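Local structure of uncharacterized protein (Singapore grouper iridovirus, 3RJ2) at residues I5-C9 with T20-N26; K17-I21 with Y36-Y42; T60-A64 with P89-A95. The protein binds histone H3 and may thereby engage host chromatin, though its precise role is not established. All coordinates share one frame; numbering follows the deposited sequence.

Contact 1. Residues I5-C9 with T20-N26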
# COMPACT_ATOMS: atom_id res chain seq x y z
N ILE A 5 -1.53 4.28 11.13
CA ILE A 5 -1.98 3.25 10.11
C ILE A 5 -1.09 2.00 10.13
O ILE A 5 0.12 2.06 9.87
CB ILE A 5 -2.04 3.84 8.68
CG1 ILE A 5 -2.75 5.19 8.69
CG2 ILE A 5 -2.73 2.89 7.70
CD1 ILE A 5 -1.98 6.25 7.93
N VAL A 6 -1.71 0.87 10.44
CA VAL A 6 -1.01 -0.39 10.52
C VAL A 6 -1.78 -1.36 9.66
O VAL A 6 -2.96 -1.60 9.89
CB VAL A 6 -0.90 -0.89 11.97
CG1 VAL A 6 -0.26 -2.28 12.03
CG2 VAL A 6 -0.09 0.11 12.80
N ALA A 7 -1.13 -1.86 8.63
CA ALA A 7 -1.78 -2.75 7.68
C ALA A 7 -1.25 -4.16 7.80
O ALA A 7 -0.04 -4.38 7.82
CB ALA A 7 -1.61 -2.22 6.24
N ASN A 8 -2.17 -5.11 7.94
CA ASN A 8 -1.84 -6.52 7.92
C ASN A 8 -2.26 -7.06 6.56
O ASN A 8 -3.46 -7.14 6.26
CB ASN A 8 -2.55 -7.25 9.08
CG ASN A 8 -2.11 -8.72 9.22
OD1 ASN A 8 -2.56 -9.60 8.48
ND2 ASN A 8 -1.23 -8.99 10.19
N CYS A 9 -1.27 -7.37 5.71
CA CYS A 9 -1.53 -7.88 4.36
C CYS A 9 -1.19 -9.35 4.23
O CYS A 9 -0.04 -9.75 4.44
CB CYS A 9 -0.73 -7.11 3.32
SG CYS A 9 -0.86 -5.31 3.42
N THR A 20 2.15 -13.40 4.90
CA THR A 20 1.70 -12.29 5.71
C THR A 20 2.79 -11.24 5.82
O THR A 20 3.96 -11.56 6.05
CB THR A 20 1.23 -12.75 7.10
OG1 THR A 20 0.25 -13.78 6.94
CG2 THR A 20 0.62 -11.58 7.88
N ILE A 21 2.40 -9.98 5.61
CA ILE A 21 3.30 -8.86 5.80
C ILE A 21 2.61 -7.85 6.69
O ILE A 21 1.45 -7.51 6.47
CB ILE A 21 3.69 -8.24 4.45
CG1 ILE A 21 4.49 -9.27 3.63
CG2 ILE A 21 4.49 -6.95 4.65
CD1 ILE A 21 4.72 -8.89 2.23
N LEU A 22 3.31 -7.39 7.72
CA LEU A 22 2.77 -6.39 8.61
C LEU A 22 3.47 -5.08 8.30
O LEU A 22 4.65 -4.93 8.59
CB LEU A 22 3.00 -6.80 10.08
CG LEU A 22 1.93 -6.51 11.14
CD1 LEU A 22 2.53 -6.67 12.54
CD2 LEU A 22 1.31 -5.15 11.00
N VAL A 23 2.76 -4.12 7.72
CA VAL A 23 3.42 -2.89 7.28
C VAL A 23 4.06 -1.99 8.36
O VAL A 23 5.29 -1.86 8.39
CB VAL A 23 2.58 -2.10 6.26
CG1 VAL A 23 3.30 -0.84 5.89
CG2 VAL A 23 2.37 -2.96 5.01
N ASN A 24 3.29 -1.40 9.26
CA ASN A 24 3.92 -0.44 10.20
C ASN A 24 3.86 -0.82 11.70
O ASN A 24 2.79 -0.98 12.24
CB ASN A 24 3.29 0.93 9.94
CG ASN A 24 3.65 1.95 11.00
OD1 ASN A 24 4.78 2.01 11.46
ND2 ASN A 24 2.68 2.77 11.38
N GLU A 25 5.00 -0.94 12.37
CA GLU A 25 4.96 -1.11 13.86
C GLU A 25 5.82 -0.14 14.67
O GLU A 25 7.05 -0.13 14.56
CB GLU A 25 5.30 -2.54 14.30
CG GLU A 25 4.52 -3.63 13.63
CD GLU A 25 5.25 -4.17 12.42
OE1 GLU A 25 5.25 -3.48 11.38
OE2 GLU A 25 5.83 -5.27 12.53
N ASN A 26 5.19 0.69 15.49
CA ASN A 26 3.76 0.98 15.39
C ASN A 26 3.77 2.48 15.15
O ASN A 26 3.01 3.24 15.76
CB ASN A 26 3.03 0.63 16.70
CG ASN A 26 1.52 0.44 16.52
OD1 ASN A 26 0.78 1.39 16.27
ND2 ASN A 26 1.07 -0.80 16.67

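Contact 2. Residues K17-I21 with Y36-Y42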
# COMPACT_ATOMS: atom_id res chain seq x y z
N LYS A 17 -1.45 -20.70 -0.49
CA LYS A 17 -0.45 -20.46 0.53
C LYS A 17 -0.40 -18.96 0.77
O LYS A 17 -0.37 -18.18 -0.19
CB LYS A 17 0.91 -20.98 0.07
CG LYS A 17 1.99 -20.91 1.13
CD LYS A 17 3.37 -20.82 0.51
CE LYS A 17 3.58 -19.45 -0.13
NZ LYS A 17 4.87 -19.31 -0.87
N LYS A 18 -0.44 -18.55 2.03
CA LYS A 18 -0.48 -17.13 2.38
C LYS A 18 0.86 -16.60 2.86
O LYS A 18 1.57 -17.26 3.61
CB LYS A 18 -1.58 -16.83 3.41
CG LYS A 18 -2.97 -17.20 2.90
CD LYS A 18 -4.09 -16.86 3.88
CE LYS A 18 -4.27 -17.95 4.93
NZ LYS A 18 -5.61 -17.86 5.57
N THR A 19 1.20 -15.40 2.41
CA THR A 19 2.38 -14.70 2.88
C THR A 19 1.87 -13.46 3.61
O THR A 19 1.21 -12.60 3.03
CB THR A 19 3.31 -14.33 1.70
OG1 THR A 19 3.77 -15.53 1.05
CG2 THR A 19 4.53 -13.50 2.16
N THR A 20 2.15 -13.40 4.90
CA THR A 20 1.70 -12.29 5.71
C THR A 20 2.79 -11.24 5.82
O THR A 20 3.96 -11.56 6.05
CB THR A 20 1.23 -12.75 7.10
OG1 THR A 20 0.25 -13.78 6.94
CG2 THR A 20 0.62 -11.58 7.88
N ILE A 21 2.40 -9.98 5.61
CA ILE A 21 3.30 -8.86 5.80
C ILE A 21 2.61 -7.85 6.69
O ILE A 21 1.45 -7.51 6.47
CB ILE A 21 3.69 -8.24 4.45
CG1 ILE A 21 4.49 -9.27 3.63
CG2 ILE A 21 4.49 -6.95 4.65
CD1 ILE A 21 4.72 -8.89 2.23
N TYR A 36 6.17 -3.24 -2.43
CA TYR A 36 6.51 -4.65 -2.28
C TYR A 36 6.70 -5.28 -3.64
O TYR A 36 5.76 -5.32 -4.44
CB TYR A 36 5.40 -5.37 -1.50
CG TYR A 36 5.53 -6.86 -1.31
CD1 TYR A 36 6.76 -7.47 -1.03
CD2 TYR A 36 4.41 -7.68 -1.34
CE1 TYR A 36 6.86 -8.85 -0.81
CE2 TYR A 36 4.50 -9.05 -1.14
CZ TYR A 36 5.72 -9.63 -0.86
OH TYR A 36 5.78 -10.99 -0.66
N LYS A 37 7.90 -5.77 -3.90
CA LYS A 37 8.20 -6.54 -5.10
C LYS A 37 7.83 -7.99 -4.81
O LYS A 37 8.32 -8.56 -3.84
CB LYS A 37 9.69 -6.45 -5.44
CG LYS A 37 10.03 -7.05 -6.80
CD LYS A 37 11.53 -7.06 -7.06
CE LYS A 37 11.85 -7.91 -8.28
NZ LYS A 37 13.23 -7.63 -8.79
N PHE A 38 6.96 -8.57 -5.62
CA PHE A 38 6.52 -9.96 -5.43
C PHE A 38 7.67 -10.94 -5.66
O PHE A 38 8.36 -10.85 -6.68
CB PHE A 38 5.37 -10.31 -6.37
CG PHE A 38 4.10 -9.49 -6.16
CD1 PHE A 38 3.96 -8.64 -5.06
CD2 PHE A 38 3.04 -9.59 -7.05
CE1 PHE A 38 2.78 -7.91 -4.87
CE2 PHE A 38 1.86 -8.87 -6.86
CZ PHE A 38 1.74 -8.03 -5.78
N PRO A 39 7.88 -11.87 -4.71
CA PRO A 39 8.84 -12.96 -4.95
C PRO A 39 8.19 -14.10 -5.76
O PRO A 39 8.90 -14.98 -6.24
CB PRO A 39 9.20 -13.42 -3.54
CG PRO A 39 7.96 -13.16 -2.73
CD PRO A 39 7.37 -11.89 -3.33
N GLU A 40 6.86 -14.04 -5.92
CA GLU A 40 6.07 -15.02 -6.66
C GLU A 40 4.73 -14.38 -7.03
O GLU A 40 4.36 -13.35 -6.47
CB GLU A 40 5.84 -16.28 -5.81
CG GLU A 40 4.99 -16.04 -4.56
CD GLU A 40 4.83 -17.28 -3.70
OE1 GLU A 40 4.31 -18.30 -4.20
OE2 GLU A 40 5.22 -17.24 -2.51
N LYS A 41 3.99 -14.99 -7.96
CA LYS A 41 2.70 -14.43 -8.38
C LYS A 41 1.64 -14.61 -7.29
O LYS A 41 1.52 -15.68 -6.68
CB LYS A 41 2.22 -15.02 -9.72
CG LYS A 41 3.28 -14.98 -10.84
CD LYS A 41 2.70 -15.30 -12.22
CE LYS A 41 3.83 -15.38 -13.29
NZ LYS A 41 3.35 -15.13 -14.71
N TYR A 42 0.89 -13.56 -7.02
CA TYR A 42 -0.17 -13.67 -6.05
C TYR A 42 -1.45 -13.49 -6.81
O TYR A 42 -1.42 -12.92 -7.89
CB TYR A 42 -0.03 -12.58 -4.99
CG TYR A 42 1.18 -12.70 -4.11
CD1 TYR A 42 1.45 -13.86 -3.39
CD2 TYR A 42 2.05 -11.62 -3.96
CE1 TYR A 42 2.55 -13.95 -2.55
CE2 TYR A 42 3.16 -11.70 -3.14
CZ TYR A 42 3.40 -12.86 -2.44
OH TYR A 42 4.52 -12.93 -1.64
O HOH W 1 5.70 -15.18 -1.05

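Contact 3. Residues T60-A64 with P89-A95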
# COMPACT_ATOMS: atom_id res chain seq x y z
N THR A 60 -2.09 0.02 -5.26
CA THR A 60 -1.77 0.11 -6.67
C THR A 60 -0.94 -1.13 -7.00
O THR A 60 -0.14 -1.60 -6.16
CB THR A 60 -0.98 1.41 -7.00
OG1 THR A 60 -1.64 2.53 -6.41
CG2 THR A 60 -0.86 1.64 -8.50
N PHE A 61 -1.16 -1.66 -8.20
CA PHE A 61 -0.34 -2.72 -8.75
C PHE A 61 0.37 -2.24 -10.01
O PHE A 61 -0.19 -1.47 -10.81
CB PHE A 61 -1.19 -3.95 -9.08
CG PHE A 61 -1.88 -4.54 -7.88
CD1 PHE A 61 -3.23 -4.31 -7.67
CD2 PHE A 61 -1.16 -5.29 -6.96
CE1 PHE A 61 -3.86 -4.86 -6.54
CE2 PHE A 61 -1.78 -5.82 -5.83
CZ PHE A 61 -3.14 -5.61 -5.63
N PHE A 62 1.61 -2.71 -10.16
CA PHE A 62 2.46 -2.40 -11.30
C PHE A 62 2.97 -3.71 -11.90
O PHE A 62 3.12 -4.71 -11.18
CB PHE A 62 3.65 -1.54 -10.87
CG PHE A 62 3.28 -0.34 -10.06
CD1 PHE A 62 2.86 0.84 -10.69
CD2 PHE A 62 3.34 -0.37 -8.66
CE1 PHE A 62 2.51 1.96 -9.95
CE2 PHE A 62 2.98 0.75 -7.92
CZ PHE A 62 2.57 1.91 -8.56
N ASN A 63 3.22 -3.71 -13.21
CA ASN A 63 3.76 -4.90 -13.89
C ASN A 63 5.27 -5.06 -13.71
O ASN A 63 5.89 -4.30 -12.96
CB ASN A 63 3.32 -4.95 -15.37
CG ASN A 63 3.96 -3.86 -16.23
OD1 ASN A 63 5.01 -3.31 -15.90
ND2 ASN A 63 3.33 -3.58 -17.35
N ALA A 64 5.86 -6.05 -14.38
CA ALA A 64 7.27 -6.39 -14.16
C ALA A 64 8.23 -5.31 -14.64
O ALA A 64 9.38 -5.27 -14.21
CB ALA A 64 7.60 -7.74 -14.84
N PRO A 89 -4.00 -8.47 -10.00
CA PRO A 89 -3.96 -8.66 -11.45
C PRO A 89 -2.96 -9.75 -11.88
O PRO A 89 -1.92 -9.92 -11.23
CB PRO A 89 -3.48 -7.30 -11.97
CG PRO A 89 -3.83 -6.32 -10.91
CD PRO A 89 -3.78 -7.07 -9.61
N LYS A 90 -3.29 -10.47 -12.95
CA LYS A 90 -2.41 -11.47 -13.58
C LYS A 90 -0.96 -11.01 -13.75
O LYS A 90 -0.01 -11.76 -13.47
CB LYS A 90 -2.98 -11.87 -14.96
CG LYS A 90 -3.64 -13.26 -15.01
CD LYS A 90 -4.25 -13.62 -16.40
CE LYS A 90 -4.92 -15.01 -16.35
NZ LYS A 90 -6.01 -15.25 -17.38
N ASP A 91 -0.79 -9.78 -14.23
CA ASP A 91 0.53 -9.20 -14.55
C ASP A 91 1.14 -8.34 -13.44
O ASP A 91 2.10 -7.59 -13.68
CB ASP A 91 0.46 -8.38 -15.84
CG ASP A 91 -0.75 -7.46 -15.88
OD1 ASP A 91 -1.70 -7.68 -15.11
OD2 ASP A 91 -0.75 -6.53 -16.71
N ALA A 92 0.60 -8.44 -12.23
CA ALA A 92 1.14 -7.70 -11.10
C ALA A 92 2.45 -8.32 -10.66
O ALA A 92 2.53 -9.53 -10.42
CB ALA A 92 0.14 -7.64 -9.96
N ALA A 93 3.48 -7.48 -10.57
CA ALA A 93 4.79 -7.86 -10.04
C ALA A 93 5.16 -7.05 -8.79
O ALA A 93 6.14 -7.38 -8.09
CB ALA A 93 5.86 -7.70 -11.11
N TYR A 94 4.38 -6.00 -8.51
CA TYR A 94 4.61 -5.09 -7.38
C TYR A 94 3.30 -4.58 -6.83
O TYR A 94 2.35 -4.35 -7.59
CB TYR A 94 5.35 -3.80 -7.80
CG TYR A 94 6.71 -3.98 -8.40
CD1 TYR A 94 7.85 -3.87 -7.61
CD2 TYR A 94 6.86 -4.19 -9.76
CE1 TYR A 94 9.12 -4.00 -8.17
CE2 TYR A 94 8.11 -4.32 -10.33
CZ TYR A 94 9.23 -4.23 -9.53
OH TYR A 94 10.48 -4.37 -10.11
N ALA A 95 3.28 -4.35 -5.52
CA ALA A 95 2.17 -3.67 -4.88
C ALA A 95 2.70 -2.44 -4.16
O ALA A 95 3.85 -2.40 -3.73
CB ALA A 95 1.45 -4.61 -3.89
O HOH W 2 10.51 -6.56 -12.05
O HOH W 3 4.34 -8.24 -15.50

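Contact 1. Residues I5-C9 with T20-N26
Val6 and Leu22 pack against each other on one face of a two-stranded antiparallel pair, strand 6-9 lying beside strand 20-22. CG1 of Val6 stands anti to the backbone N (chi1 175°) and meets Leu22 CD2 at 3.4 Å, tighter than usual for two methyls. Both Val6 methyls sit against Asn24 O, and CG2 also meets Asn26 OD1; the Val6 and Asn26 side chains cross at about a right angle. Farther along this face the Asn8 amide lies against two neighbours, OD1 3.8 Å from Thr20 CG2 and ND2 near Leu22 CG. On the other face, Ala7 CB rests against Val23 CB at 4.2 Å; Val23 CG2 also meets Cys9 SG, and Val23 packs on Trp32 and Trp34 of strand 31-37. Cys9 and Ile21 form a hydrogen-bonded pair, and Val23 N to Ala7 O, 2.8 Å, carries the pairing onward. Beyond it a side chain takes over: with CG anti to its own N (chi1 169°), Asn24 swings ND2 to 3.1 Å from Ile5 O, which lies in the amide plane while ND2 sits above the carbonyl plane. ND2 also bonds to Trp27 O, fixing the amide's rotation. This is a beta hairpin at the edge of a four-stranded antiparallel sheet.

Contact 2. Residues K17-I21 with Y36-Y42
The CD1 methyl of Ile21 sits over one face of the Tyr36 ring, 3.5 Å from its centroid and 20° off the normal, a CH-pi contact offset toward the phenol end, where Tyr36 CZ is 3.3 Å away. At the other end of the contact Lys17 NZ forms a 2.7 Å salt bridge, accepted on the syn lone pair of Glu40 OE2. The lysine chain is extended as far as CD and then bends (chi3 71°), which brings its ammonium group across to the acid. Between these two points lies a water held by Thr19 OG1 at 2.9 Å and by Tyr42 OH, and it donates to Glu40 OE2 at 2.6 Å. That carboxylate oxygen therefore receives both an ammonium and a water, which would be expected to favour its charged form. Tyr42 OH is also hydrogen-bonded to Tyr36 OH at 2.5 Å, linking the polar cluster to the ring beneath Ile21.

Farther out, Asn13 bonds to the backbone N of Lys17 and to Glu40 OE1, which probably helps to hold the pair in place, while the Phe11 ring meets both tyrosines. The arrangement is a sheet-to-sheet interface, with a CH-pi contact at one end and a salt bridge and bridging water at the other.

Contact 3. Residues T60-A64 with P89-A95
Phe61 and Pro89 meet where strand 56-62 runs antiparallel to strand 94-98, a pairing interrupted by a classic beta bulge in which Ala93 and Tyr94 both face Phe62. Pro89 CD sits over one face of the Phe61 ring, 3.7 Å from the centroid and 24° off the normal, in a CH-pi contact; the two side chains cross at about a right angle. Smaller bumps complete the fit, where Ala92 CB touches Phe61 CB and Ala95 CB approaches Phe61 CE2, both at 4.0 Å. A type I turn, closed by Ala92 N to Pro89 O, brings Pro89 and Ala92 to the same side of the Phe61 ring. On the opposite face of the sheet Phe62 turns its edge to Tyr94 CB, and the two side chains cross nearly perpendicularly. Beside the bulge, Ala93 CB presses against Ala64 CA at 3.6 Å, while the Tyr94 ring directs an edge at Asn63 O. One water joins Tyr94 OH to Ala64 O, another Ala64 N to Asp91 O. In the bulge Phe62 N bonds to Tyr94 O, while Phe62 O takes Ala93 N at 2.9 Å in its carbonyl plane and Tyr94 N at 3.2 Å, the latter tilted 25° from that plane and more bent at its hydrogen (138°).

Overall arrangement
From the N terminus, contact 1 closes the first hairpin, pairing strand 6-12 with strand 18-22. Contact 2 starts on the strand where contact 1 ends: the two share Thr20 and Ile21, and their loops overlap along the chain without one nesting in the other. It joins strand 18-22 of the four-stranded sheet to strand 31-37 of the mixed sheet and the residues after it, tying the two sheets together. Contact 3 follows in series, closing the longer excursion through strands 68-75 and 81-87 and joining strands 56-62 and 94-98. It touches contact 2 directly, since strands 31-37 and 94-98 are neighbours, whereas contacts 1 and 3 lie on opposite sides of the chain's centre, their centres about 20 Å apart.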